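Side-chain contacts in neurotoxin (Clostridium botulinum, PDB 2QN0), which probably cleaves SNARE proteins as the zinc-dependent light-chain protease of type C botulinum neurotoxin, with a dual substrate specificity: residues N397-P402 / S416-L421; D222-L227 / K365-Q370; K302-I307 / K325-Y330; T308-S313 / K317-Y322. All blocks are in the same frame, centred on the assembly; numbering follows the deposited sequence.

Contact 1: residues N397-P402 / S416-L421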
loop_
_atom_site.group_PDB
_atom_site.type_symbol
_atom_site.label_atom_id
_atom_site.label_comp_id
_atom_site.label_asym_id
_atom_site.label_seq_id
_atom_site.Cartn_x
_atom_site.Cartn_y
_atom_site.Cartn_z
ATOM N N ASN A 397 7.493 12.740 16.162
ATOM C CA ASN A 397 6.134 13.062 16.594
ATOM C C ASN A 397 5.137 13.510 15.535
ATOM O O ASN A 397 4.027 13.915 15.878
ATOM C CB ASN A 397 6.181 14.137 17.683
ATOM C CG ASN A 397 6.977 13.706 18.893
ATOM O OD1 ASN A 397 8.083 14.191 19.130
ATOM N ND2 ASN A 397 6.421 12.779 19.665
ATOM N N GLY A 398 5.509 13.434 14.264
ATOM C CA GLY A 398 4.591 13.876 13.230
ATOM C C GLY A 398 4.246 15.342 13.439
ATOM O O GLY A 398 5.143 16.178 13.552
ATOM N N PHE A 399 2.954 15.656 13.509
ATOM C CA PHE A 399 2.499 17.037 13.705
ATOM C C PHE A 399 2.494 17.479 15.169
ATOM O O PHE A 399 2.570 18.673 15.460
ATOM C CB PHE A 399 1.067 17.216 13.180
ATOM C CG PHE A 399 0.930 17.106 11.688
ATOM C CD1 PHE A 399 1.474 18.073 10.847
ATOM C CD2 PHE A 399 0.214 16.051 11.123
ATOM C CE1 PHE A 399 1.306 17.996 9.463
ATOM C CE2 PHE A 399 0.038 15.964 9.742
ATOM C CZ PHE A 399 0.583 16.939 8.908
ATOM N N ASN A 400 2.388 16.521 16.086
ATOM C CA ASN A 400 2.309 16.822 17.517
ATOM C C ASN A 400 3.667 17.075 18.165
ATOM O O ASN A 400 4.079 16.374 19.091
ATOM C CB ASN A 400 1.566 15.685 18.215
ATOM C CG ASN A 400 0.241 15.376 17.541
ATOM O OD1 ASN A 400 -0.528 16.287 17.236
ATOM N ND2 ASN A 400 -0.031 14.096 17.300
ATOM N N ILE A 401 4.331 18.116 17.678
ATOM C CA ILE A 401 5.665 18.503 18.128
ATOM C C ILE A 401 5.679 19.315 19.424
ATOM O O ILE A 401 5.028 20.352 19.526
ATOM C CB ILE A 401 6.369 19.314 17.022
ATOM C CG1 ILE A 401 6.375 18.504 15.719
ATOM C CG2 ILE A 401 7.793 19.657 17.442
ATOM C CD1 ILE A 401 6.740 19.310 14.485
ATOM N N PRO A 402 6.439 18.848 20.429
ATOM C CA PRO A 402 6.560 19.509 21.733
ATOM C C PRO A 402 7.108 20.935 21.626
ATOM O O PRO A 402 6.626 21.847 22.298
ATOM C CB PRO A 402 7.509 18.589 22.499
ATOM C CG PRO A 402 7.225 17.244 21.904
ATOM C CD PRO A 402 7.159 17.562 20.434
ATOM N N SER A 416 -8.174 23.489 14.141
ATOM C CA SER A 416 -8.317 24.842 14.666
ATOM C C SER A 416 -7.202 25.255 15.620
ATOM O O SER A 416 -7.214 26.370 16.140
ATOM C CB SER A 416 -9.663 24.998 15.372
ATOM O OG SER A 416 -9.621 24.412 16.656
ATOM N N ARG A 417 -6.237 24.369 15.851
ATOM C CA ARG A 417 -5.138 24.692 16.756
ATOM C C ARG A 417 -3.780 24.724 16.057
ATOM O O ARG A 417 -2.820 25.288 16.587
ATOM C CB ARG A 417 -5.094 23.698 17.926
ATOM C CG ARG A 417 -6.377 23.639 18.763
ATOM C CD ARG A 417 -6.766 25.007 19.315
ATOM N NE ARG A 417 -5.817 25.504 20.306
ATOM C CZ ARG A 417 -5.787 25.117 21.579
ATOM N NH1 ARG A 417 -6.659 24.224 22.024
ATOM N NH2 ARG A 417 -4.885 25.626 22.407
ATOM N N ASN A 418 -3.698 24.126 14.870
ATOM C CA ASN A 418 -2.445 24.101 14.118
ATOM C C ASN A 418 -2.569 24.834 12.785
ATOM O O ASN A 418 -3.113 24.300 11.818
ATOM C CB ASN A 418 -2.001 22.657 13.862
ATOM C CG ASN A 418 -0.585 22.575 13.317
ATOM O OD1 ASN A 418 0.017 23.593 12.968
ATOM N ND2 ASN A 418 -0.046 21.362 13.238
ATOM N N PRO A 419 -2.052 26.071 12.712
ATOM C CA PRO A 419 -2.120 26.859 11.479
ATOM C C PRO A 419 -1.309 26.288 10.318
ATOM O O PRO A 419 -1.460 26.726 9.178
ATOM C CB PRO A 419 -1.630 28.238 11.925
ATOM C CG PRO A 419 -0.659 27.909 13.013
ATOM C CD PRO A 419 -1.390 26.833 13.787
ATOM N N ALA A 420 -0.449 25.316 10.605
ATOM C CA ALA A 420 0.366 24.694 9.562
ATOM C C ALA A 420 -0.521 23.854 8.641
ATOM O O ALA A 420 -0.146 23.544 7.510
ATOM C CB ALA A 420 1.450 23.821 10.188
ATOM N N LEU A 421 -1.696 23.485 9.141
ATOM C CA LEU A 421 -2.647 22.694 8.367
ATOM C C LEU A 421 -3.543 23.634 7.572
ATOM O O LEU A 421 -4.133 24.555 8.134
ATOM C CB LEU A 421 -3.512 21.843 9.304
ATOM C CG LEU A 421 -2.796 20.831 10.198
ATOM C CD1 LEU A 421 -3.793 20.208 11.172
ATOM C CD2 LEU A 421 -2.145 19.756 9.332
HETATM O O HOH W 1 2.878 20.754 13.556
#
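Two beta turns of the long loop between strands 383-384 and 422-423 face each other here, near the C-terminal end of the protease fold: a type II' turn from Asn397 to Asn400 and a type I turn from Asn418 to Leu421. Phe399 of the first turn meets Leu421 of the second in a CH-pi contact. Leu421 CD2 lies over one face of the phenyl ring, 4.1 Å from the centroid of the Phe399 ring and displaced toward the rim that carries CE1 and CZ. Leu421 CG is anti to its carbonyl carbon (chi1 -60°), and with chi2 at 173° it is the CD2 branch that faces the ring. Cys220 of strand 219-220 packs against both side chains, and Tyr393 meets the Phe399 ring edge-to-face, so the pair belongs to a buried apolar cluster. Beside it the polar link is indirect: one water donates to Phe399 O and accepts from Asn418 ND2, an amide nitrogen that also bonds to Gly412 O. The amide's other end closes an Asx turn, Ala420 N donating to Asn418 OD1 at 3.0 Å; with both ends engaged, its rotation is fixed. Ala420 N stands above the plane of the Asn418 side-chain carbonyl, 47° out of it.

Contact 2: residues D222-L227 / K365-Q370; sequences DPILIL and KIYNVQ
Ile224 and Tyr367 make the tightest apolar touch, Ile224 CD1 coming to 3.5 Å from Tyr367 CD1 at an oblique approach to the phenol ring. Ile224 CG1 sits between its backbone N and carbonyl carbon (chi1 58°), an unusual helical rotamer that sends CD1 to the tyrosine. Val369 splits its two methyls: CG2 meets Leu225 CD1 tip to tip at 3.9 Å, while CG1 lies 3.7 Å from Asp222 OD2, the two side chains crossing at about a right angle. Asp222 is the N-cap of helix 223-238, its OD1 accepting from Ile224 N in a nearly straight bond (169°) that arrives on the anti side of the carboxylate. Tyr393 OH also bonds to OD1 and Arg96 forms a salt bridge with OD2, so both oxygens of the buried carboxylate are engaged. A water accepts from Asp222 N and donates to Gln370 O. On the partner segment, a Schellman motif at Asn368 ends helix 360-366 and swings Val369 back to the cap. The contact thus joins the start of helix 223-238, which carries the zinc-binding His229 and His233 further on, to the end of helix 360-366, with helix 80-97 packing alongside and helix 101-112 touching Tyr367.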
loop_
_atom_site.group_PDB
_atom_site.type_symbol
_atom_site.label_atom_id
_atom_site.label_comp_id
_atom_site.label_asym_id
_atom_site.label_seq_id
_atom_site.Cartn_x
_atom_site.Cartn_y
_atom_site.Cartn_z
ATOM N N ASP A 222 -2.894 11.399 10.142
ATOM C CA ASP A 222 -1.451 11.545 10.020
ATOM C C ASP A 222 -1.088 10.833 8.716
ATOM O O ASP A 222 -1.522 9.701 8.474
ATOM C CB ASP A 222 -0.740 10.867 11.194
ATOM C CG ASP A 222 0.768 11.084 11.169
ATOM O OD1 ASP A 222 1.368 10.965 10.083
ATOM O OD2 ASP A 222 1.353 11.369 12.236
ATOM N N PRO A 223 -0.308 11.492 7.848
ATOM C CA PRO A 223 0.096 10.897 6.575
ATOM C C PRO A 223 0.652 9.476 6.671
ATOM O O PRO A 223 0.466 8.683 5.743
ATOM C CB PRO A 223 1.135 11.884 6.051
ATOM C CG PRO A 223 0.599 13.187 6.527
ATOM C CD PRO A 223 0.181 12.880 7.953
ATOM N N ILE A 224 1.330 9.131 7.767
ATOM C CA ILE A 224 1.864 7.776 7.835
ATOM C C ILE A 224 0.763 6.724 7.915
ATOM O O ILE A 224 0.953 5.609 7.442
ATOM C CB ILE A 224 2.853 7.541 9.017
ATOM C CG1 ILE A 224 2.185 7.838 10.358
ATOM C CG2 ILE A 224 4.124 8.360 8.802
ATOM C CD1 ILE A 224 2.883 7.164 11.528
ATOM N N LEU A 225 -0.382 7.067 8.501
ATOM C CA LEU A 225 -1.471 6.094 8.597
ATOM C C LEU A 225 -2.164 5.918 7.254
ATOM O O LEU A 225 -2.650 4.833 6.933
ATOM C CB LEU A 225 -2.484 6.498 9.673
ATOM C CG LEU A 225 -2.001 6.364 11.125
ATOM C CD1 LEU A 225 -3.206 6.247 12.046
ATOM C CD2 LEU A 225 -1.126 5.135 11.289
ATOM N N ILE A 226 -2.210 6.987 6.466
ATOM C CA ILE A 226 -2.814 6.912 5.145
ATOM C C ILE A 226 -1.968 5.939 4.323
ATOM O O ILE A 226 -2.492 5.075 3.614
ATOM C CB ILE A 226 -2.823 8.300 4.461
ATOM C CG1 ILE A 226 -3.681 9.274 5.278
ATOM C CG2 ILE A 226 -3.355 8.180 3.040
ATOM C CD1 ILE A 226 -3.727 10.693 4.714
ATOM N N LEU A 227 -0.649 6.072 4.435
ATOM C CA LEU A 227 0.265 5.201 3.708
ATOM C C LEU A 227 0.287 3.781 4.284
ATOM O O LEU A 227 0.197 2.802 3.538
ATOM C CB LEU A 227 1.682 5.797 3.723
ATOM C CG LEU A 227 2.817 4.968 3.106
ATOM C CD1 LEU A 227 2.491 4.619 1.658
ATOM C CD2 LEU A 227 4.123 5.766 3.185
ATOM N N LYS A 365 -2.767 3.507 17.685
ATOM C CA LYS A 365 -2.452 3.366 19.100
ATOM C C LYS A 365 -0.943 3.305 19.321
ATOM O O LYS A 365 -0.403 3.983 20.196
ATOM C CB LYS A 365 -3.091 2.092 19.665
ATOM C CG LYS A 365 -4.613 2.116 19.682
ATOM C CD LYS A 365 -5.190 0.840 20.286
ATOM C CE LYS A 365 -4.859 -0.383 19.444
ATOM N NZ LYS A 365 -5.444 -1.630 20.018
ATOM N N ILE A 366 -0.262 2.495 18.519
ATOM C CA ILE A 366 1.181 2.334 18.656
ATOM C C ILE A 366 1.989 3.603 18.388
ATOM O O ILE A 366 2.942 3.898 19.114
ATOM C CB ILE A 366 1.677 1.186 17.753
ATOM C CG1 ILE A 366 1.065 -0.132 18.239
ATOM C CG2 ILE A 366 3.206 1.110 17.777
ATOM C CD1 ILE A 366 1.340 -1.313 17.335
ATOM N N TYR A 367 1.614 4.360 17.361
ATOM C CA TYR A 367 2.328 5.596 17.035
ATOM C C TYR A 367 1.798 6.782 17.835
ATOM O O TYR A 367 2.266 7.907 17.679
ATOM C CB TYR A 367 2.227 5.886 15.536
ATOM C CG TYR A 367 3.067 4.948 14.693
ATOM C CD1 TYR A 367 4.296 5.356 14.172
ATOM C CD2 TYR A 367 2.653 3.637 14.456
ATOM C CE1 TYR A 367 5.096 4.476 13.433
ATOM C CE2 TYR A 367 3.443 2.752 13.724
ATOM C CZ TYR A 367 4.662 3.176 13.218
ATOM O OH TYR A 367 5.448 2.292 12.513
ATOM N N ASN A 368 0.814 6.516 18.686
ATOM C CA ASN A 368 0.217 7.543 19.534
ATOM C C ASN A 368 -0.248 8.785 18.773
ATOM O O ASN A 368 0.161 9.904 19.084
ATOM C CB ASN A 368 1.208 7.951 20.628
ATOM C CG ASN A 368 0.566 8.805 21.703
ATOM O OD1 ASN A 368 -0.460 8.434 22.277
ATOM N ND2 ASN A 368 1.170 9.954 21.988
ATOM N N VAL A 369 -1.102 8.582 17.775
ATOM C CA VAL A 369 -1.638 9.691 16.999
ATOM C C VAL A 369 -3.156 9.614 16.996
ATOM O O VAL A 369 -3.735 8.544 17.196
ATOM C CB VAL A 369 -1.153 9.665 15.524
ATOM C CG1 VAL A 369 0.363 9.826 15.470
ATOM C CG2 VAL A 369 -1.586 8.367 14.846
ATOM N N GLN A 370 -3.796 10.758 16.788
ATOM C CA GLN A 370 -5.248 10.811 16.719
ATOM C C GLN A 370 -5.603 10.194 15.374
ATOM O O GLN A 370 -4.832 10.300 14.421
ATOM C CB GLN A 370 -5.725 12.267 16.761
ATOM C CG GLN A 370 -7.240 12.446 16.721
ATOM C CD GLN A 370 -7.930 11.818 17.919
ATOM O OE1 GLN A 370 -7.923 10.597 18.081
ATOM N NE2 GLN A 370 -8.527 12.654 18.772
HETATM O O HOH W 2 -4.369 9.452 11.787
#

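Contact 3: residues K302-I307 / K325-Y330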
loop_
_atom_site.group_PDB
_atom_site.type_symbol
_atom_site.label_atom_id
_atom_site.label_comp_id
_atom_site.label_asym_id
_atom_site.label_seq_id
_atom_site.Cartn_x
_atom_site.Cartn_y
_atom_site.Cartn_z
ATOM N N LYS A 302 2.692 -28.040 -1.714
ATOM C CA LYS A 302 2.768 -29.141 -2.667
ATOM C C LYS A 302 3.665 -28.742 -3.836
ATOM O O LYS A 302 4.492 -29.532 -4.295
ATOM C CB LYS A 302 1.370 -29.492 -3.185
ATOM C CG LYS A 302 1.364 -30.528 -4.294
ATOM C CD LYS A 302 -0.047 -30.793 -4.796
ATOM C CE LYS A 302 -0.045 -31.812 -5.923
ATOM N NZ LYS A 302 0.550 -33.108 -5.491
ATOM N N ARG A 303 3.500 -27.513 -4.318
ATOM C CA ARG A 303 4.317 -27.028 -5.423
ATOM C C ARG A 303 5.785 -27.037 -5.015
ATOM O O ARG A 303 6.642 -27.479 -5.779
ATOM C CB ARG A 303 3.900 -25.605 -5.823
ATOM C CG ARG A 303 2.635 -25.522 -6.673
ATOM C CD ARG A 303 2.227 -24.068 -6.899
ATOM N NE ARG A 303 1.034 -23.927 -7.733
ATOM C CZ ARG A 303 1.045 -23.837 -9.060
ATOM N NH1 ARG A 303 2.191 -23.872 -9.728
ATOM N NH2 ARG A 303 -0.096 -23.696 -9.723
ATOM N N LEU A 304 6.073 -26.561 -3.806
ATOM C CA LEU A 304 7.450 -26.509 -3.327
ATOM C C LEU A 304 8.109 -27.884 -3.264
ATOM O O LEU A 304 9.337 -27.990 -3.265
ATOM C CB LEU A 304 7.514 -25.830 -1.957
ATOM C CG LEU A 304 7.186 -24.329 -1.963
ATOM C CD1 LEU A 304 7.215 -23.790 -0.543
ATOM C CD2 LEU A 304 8.193 -23.581 -2.849
ATOM N N ASN A 305 7.300 -28.936 -3.211
ATOM C CA ASN A 305 7.839 -30.292 -3.174
ATOM C C ASN A 305 7.947 -30.852 -4.588
ATOM O O ASN A 305 8.391 -31.984 -4.775
ATOM C CB ASN A 305 6.933 -31.227 -2.361
ATOM C CG ASN A 305 6.926 -30.907 -0.885
ATOM O OD1 ASN A 305 7.971 -30.676 -0.278
ATOM N ND2 ASN A 305 5.737 -30.913 -0.290
ATOM N N SER A 306 7.553 -30.057 -5.581
ATOM C CA SER A 306 7.564 -30.516 -6.968
ATOM C C SER A 306 8.372 -29.693 -7.967
ATOM O O SER A 306 8.407 -30.031 -9.151
ATOM C CB SER A 306 6.123 -30.594 -7.481
ATOM O OG SER A 306 5.273 -31.206 -6.526
ATOM N N ILE A 307 9.018 -28.623 -7.517
ATOM C CA ILE A 307 9.768 -27.779 -8.446
ATOM C C ILE A 307 10.960 -28.460 -9.110
ATOM O O ILE A 307 11.872 -28.939 -8.437
ATOM C CB ILE A 307 10.279 -26.492 -7.763
ATOM C CG1 ILE A 307 9.137 -25.805 -7.005
ATOM C CG2 ILE A 307 10.833 -25.548 -8.817
ATOM C CD1 ILE A 307 7.963 -25.400 -7.886
ATOM N N LYS A 325 13.537 -19.565 0.504
ATOM C CA LYS A 325 13.001 -18.235 0.785
ATOM C C LYS A 325 11.485 -18.292 0.959
ATOM O O LYS A 325 10.926 -17.653 1.853
ATOM C CB LYS A 325 13.351 -17.264 -0.350
ATOM C CG LYS A 325 14.827 -16.889 -0.413
ATOM C CD LYS A 325 15.099 -15.848 -1.496
ATOM C CE LYS A 325 16.568 -15.427 -1.485
ATOM N NZ LYS A 325 16.875 -14.398 -2.519
ATOM N N LEU A 326 10.824 -19.062 0.103
ATOM C CA LEU A 326 9.372 -19.187 0.171
ATOM C C LEU A 326 8.934 -19.987 1.398
ATOM O O LEU A 326 7.889 -19.708 1.986
ATOM C CB LEU A 326 8.851 -19.812 -1.123
ATOM C CG LEU A 326 9.104 -18.899 -2.331
ATOM C CD1 LEU A 326 8.940 -19.666 -3.631
ATOM C CD2 LEU A 326 8.145 -17.715 -2.278
ATOM N N ILE A 327 9.734 -20.975 1.789
ATOM C CA ILE A 327 9.421 -21.760 2.979
ATOM C C ILE A 327 9.409 -20.820 4.185
ATOM O O ILE A 327 8.534 -20.911 5.047
ATOM C CB ILE A 327 10.470 -22.878 3.205
ATOM C CG1 ILE A 327 10.283 -23.977 2.153
ATOM C CG2 ILE A 327 10.347 -23.435 4.620
ATOM C CD1 ILE A 327 11.381 -25.029 2.146
ATOM N N ARG A 328 10.377 -19.905 4.239
ATOM C CA ARG A 328 10.447 -18.946 5.339
ATOM C C ARG A 328 9.284 -17.952 5.287
ATOM O O ARG A 328 8.721 -17.592 6.320
ATOM C CB ARG A 328 11.772 -18.173 5.311
ATOM C CG ARG A 328 12.999 -18.997 5.698
ATOM C CD ARG A 328 14.209 -18.099 5.960
ATOM N NE ARG A 328 14.711 -17.442 4.753
ATOM C CZ ARG A 328 15.555 -17.998 3.887
ATOM N NH1 ARG A 328 16.002 -19.231 4.083
ATOM N NH2 ARG A 328 15.961 -17.314 2.825
ATOM N N LYS A 329 8.934 -17.505 4.085
ATOM C CA LYS A 329 7.834 -16.557 3.905
ATOM C C LYS A 329 6.529 -17.078 4.506
ATOM O O LYS A 329 5.886 -16.412 5.318
ATOM C CB LYS A 329 7.603 -16.293 2.414
ATOM C CG LYS A 329 6.331 -15.502 2.111
ATOM C CD LYS A 329 6.066 -15.419 0.614
ATOM C CE LYS A 329 4.761 -14.682 0.323
ATOM N NZ LYS A 329 4.398 -14.753 -1.124
ATOM N N TYR A 330 6.150 -18.278 4.089
ATOM C CA TYR A 330 4.908 -18.897 4.537
ATOM C C TYR A 330 5.006 -19.610 5.881
ATOM O O TYR A 330 4.005 -20.115 6.396
ATOM C CB TYR A 330 4.424 -19.872 3.466
ATOM C CG TYR A 330 4.101 -19.213 2.140
ATOM C CD1 TYR A 330 3.020 -18.342 2.019
ATOM C CD2 TYR A 330 4.872 -19.466 1.005
ATOM C CE1 TYR A 330 2.711 -17.742 0.803
ATOM C CE2 TYR A 330 4.572 -18.868 -0.220
ATOM C CZ TYR A 330 3.487 -18.008 -0.311
ATOM O OH TYR A 330 3.168 -17.414 -1.513
#
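The C-terminal end of helix 283-304 approaches helix 319-330 with Leu304 and Ile327 as the nearest pair, their CA atoms 8.1 Å apart. This is helix-to-helix packing in the protease fold, built on one leucine that forks between two neighbours. Leu304 CD2 meets Leu326 CD1 at 4.1 Å, and Leu304 CD1 touches Ile327 CG1 at the same distance; both pairs approach obliquely. With its CG anti to the carbonyl carbon (chi1 -68°), Leu304 projects across the interface and presents one methyl to each residue. Ile327 contributes the flank of its side chain, through CG1, whereas Leu326 offers CB as well as its CD1 methyl. Phe127 of strand 126-128 packs against both leucines, adding an aromatic side chain to this buried apolar patch. Away from it, Lys329 NZ donates to Tyr330 OH, which also bonds to Gly185 O, and Ile114 O and Leu238 O give the ammonium two further partners. The Lys329 chain also passes over one face of the Tyr330 ring. At the end of the other helix, Lys302 O takes two donors from opposite faces of its carbonyl plane: Asn305 N at 3.1 Å and Ser306 OG at 2.9 Å, the hydroxyl standing 31° out of that plane.

Contact 4: residues T308-S313 / K317-Y322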
loop_
_atom_site.group_PDB
_atom_site.type_symbol
_atom_site.label_atom_id
_atom_site.label_comp_id
_atom_site.label_asym_id
_atom_site.label_seq_id
_atom_site.Cartn_x
_atom_site.Cartn_y
_atom_site.Cartn_z
ATOM N N THR A 308 10.953 -28.472 -10.441
ATOM C CA THR A 308 12.033 -29.075 -11.216
ATOM C C THR A 308 12.540 -28.129 -12.299
ATOM O O THR A 308 13.617 -28.334 -12.861
ATOM C CB THR A 308 11.572 -30.362 -11.914
ATOM O OG1 THR A 308 10.547 -30.044 -12.861
ATOM C CG2 THR A 308 11.036 -31.353 -10.900
ATOM N N THR A 309 11.762 -27.093 -12.598
ATOM C CA THR A 309 12.151 -26.148 -13.632
ATOM C C THR A 309 11.737 -24.720 -13.294
ATOM O O THR A 309 10.827 -24.495 -12.495
ATOM C CB THR A 309 11.543 -26.553 -14.993
ATOM O OG1 THR A 309 11.992 -25.650 -16.011
ATOM C CG2 THR A 309 10.027 -26.531 -14.928
ATOM N N ALA A 310 12.415 -23.757 -13.906
ATOM C CA ALA A 310 12.125 -22.351 -13.660
ATOM C C ALA A 310 12.186 -21.528 -14.938
ATOM O O ALA A 310 12.889 -21.880 -15.888
ATOM C CB ALA A 310 13.109 -21.795 -12.638
ATOM N N ASN A 311 11.436 -20.432 -14.951
ATOM C CA ASN A 311 11.399 -19.529 -16.093
ATOM C C ASN A 311 11.672 -18.107 -15.606
ATOM O O ASN A 311 11.024 -17.631 -14.675
ATOM C CB ASN A 311 10.026 -19.580 -16.767
ATOM C CG ASN A 311 9.897 -18.586 -17.904
ATOM O OD1 ASN A 311 10.626 -18.661 -18.893
ATOM N ND2 ASN A 311 8.972 -17.640 -17.765
ATOM N N PRO A 312 12.666 -17.425 -16.201
ATOM C CA PRO A 312 13.525 -17.924 -17.282
ATOM C C PRO A 312 14.494 -18.999 -16.786
ATOM O O PRO A 312 14.680 -19.168 -15.579
ATOM C CB PRO A 312 14.237 -16.660 -17.764
ATOM C CG PRO A 312 14.329 -15.835 -16.527
ATOM C CD PRO A 312 12.959 -16.012 -15.910
ATOM N N SER A 313 15.108 -19.716 -17.725
ATOM C CA SER A 313 16.041 -20.798 -17.409
ATOM C C SER A 313 17.193 -20.426 -16.487
ATOM O O SER A 313 17.693 -21.268 -15.740
ATOM C CB SER A 313 16.611 -21.387 -18.703
ATOM O OG SER A 313 15.587 -21.979 -19.479
ATOM N N LYS A 317 19.265 -22.850 -11.680
ATOM C CA LYS A 317 20.305 -23.114 -10.695
ATOM C C LYS A 317 19.993 -22.521 -9.320
ATOM O O LYS A 317 20.691 -22.804 -8.346
ATOM C CB LYS A 317 21.651 -22.578 -11.193
ATOM C CG LYS A 317 21.770 -21.064 -11.169
ATOM C CD LYS A 317 23.114 -20.598 -11.721
ATOM C CE LYS A 317 23.148 -20.657 -13.238
ATOM N NZ LYS A 317 22.199 -19.676 -13.851
ATOM N N TYR A 318 18.940 -21.712 -9.237
ATOM C CA TYR A 318 18.568 -21.082 -7.972
ATOM C C TYR A 318 17.238 -21.578 -7.406
ATOM O O TYR A 318 16.645 -20.927 -6.549
ATOM C CB TYR A 318 18.517 -19.560 -8.149
ATOM C CG TYR A 318 19.813 -18.982 -8.673
ATOM C CD1 TYR A 318 20.993 -19.106 -7.946
ATOM C CD2 TYR A 318 19.866 -18.346 -9.916
ATOM C CE1 TYR A 318 22.202 -18.617 -8.441
ATOM C CE2 TYR A 318 21.070 -17.852 -10.422
ATOM C CZ TYR A 318 22.232 -17.994 -9.679
ATOM O OH TYR A 318 23.427 -17.520 -10.173
ATOM N N ILE A 319 16.776 -22.732 -7.877
ATOM C CA ILE A 319 15.513 -23.280 -7.394
ATOM C C ILE A 319 15.563 -23.550 -5.892
ATOM O O ILE A 319 14.612 -23.250 -5.171
ATOM C CB ILE A 319 15.144 -24.579 -8.153
ATOM C CG1 ILE A 319 14.743 -24.233 -9.590
ATOM C CG2 ILE A 319 14.013 -25.309 -7.439
ATOM C CD1 ILE A 319 14.478 -25.442 -10.475
ATOM N N GLY A 320 16.678 -24.103 -5.422
ATOM C CA GLY A 320 16.814 -24.397 -4.005
ATOM C C GLY A 320 16.768 -23.144 -3.152
ATOM O O GLY A 320 16.152 -23.125 -2.084
ATOM N N GLU A 321 17.429 -22.094 -3.628
ATOM C CA GLU A 321 17.477 -20.817 -2.924
ATOM C C GLU A 321 16.080 -20.236 -2.740
ATOM O O GLU A 321 15.712 -19.805 -1.646
ATOM C CB GLU A 321 18.317 -19.811 -3.715
ATOM C CG GLU A 321 18.382 -18.423 -3.086
ATOM C CD GLU A 321 18.986 -17.390 -4.020
ATOM O OE1 GLU A 321 19.894 -17.758 -4.793
ATOM O OE2 GLU A 321 18.564 -16.213 -3.975
ATOM N N TYR A 322 15.306 -20.214 -3.818
ATOM C CA TYR A 322 13.968 -19.653 -3.736
ATOM C C TYR A 322 12.984 -20.547 -3.004
ATOM O O TYR A 322 12.029 -20.063 -2.401
ATOM C CB TYR A 322 13.477 -19.264 -5.133
ATOM C CG TYR A 322 14.147 -17.983 -5.568
ATOM C CD1 TYR A 322 15.376 -17.999 -6.230
ATOM C CD2 TYR A 322 13.633 -16.750 -5.170
ATOM C CE1 TYR A 322 16.080 -16.814 -6.471
ATOM C CE2 TYR A 322 14.323 -15.568 -5.400
ATOM C CZ TYR A 322 15.547 -15.606 -6.045
ATOM O OH TYR A 322 16.246 -14.435 -6.216
HETATM O O HOH W 3 20.184 -21.885 -14.435
#
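Ile319, in the first turn of helix 319-330, points its side chain at strand 309-311, making a strand-to-helix packing contact across a short connection. Its long branch is turned toward the strand: CG1 is anti to the carbonyl carbon (chi1 -71°) and CD1 extends onward from it (chi2 175°). CD1 therefore lands on the main chain, at 3.8 Å from Thr308 C and equally far from Thr309 N, so that the methyl rests against the peptide linking these two residues. One step along the strand, the Ala310 methyl points at the isoleucine and meets it on its flank, Ala310 CB lying 4.2 Å from Ile319 CG1. The CB atoms of Thr308 and Thr309 point away from the isoleucine, so these two residues offer it backbone, whereas Ala310 offers its methyl.

Strand 309-311 pairs in parallel with strand 126-128, whose Phe127 packs on both Ala310 and Tyr322, while Ile307 lies against Ile319. A second, polar link crosses nearer the connection. One water donates to Ser313 O and accepts from both Lys317 N and Lys317 NZ, the lysine chain curling back so that its ammonium can share the water with its own backbone; Ser314 O is a further partner of that ammonium. Lys317 CG also lies over the centre of the Tyr318 ring, 3.3 Å above its plane. One turn on, the Tyr322 ring has Tyr318 O at its edge, in its plane; the same oxygen accepts from Tyr322 N at 3.1 Å.

Overall arrangement
The four contacts form two well-separated pairs, with contact 1 lying across the chain's centre from contacts 3 and 4. Contacts 1 and 2, with centres 13 Å apart, touch where Phe399 CE2 packs on Pro223 CD at 3.6 Å, tying the late loop to the start of the helix bearing two zinc ligands. Contacts 3 and 4, 12 Å apart between centres, share helix 319-330 and meet through Ile307 and Ile319. Between the pairs, centres lie about 35 to 52 Å apart. Along the chain, contact 4 is nested within contact 3, and both fall inside the span closed by contact 2; contact 1 follows. Contact 2 thus joins distant parts of the sequence at the start of the metal-binding helix, while the others are more local.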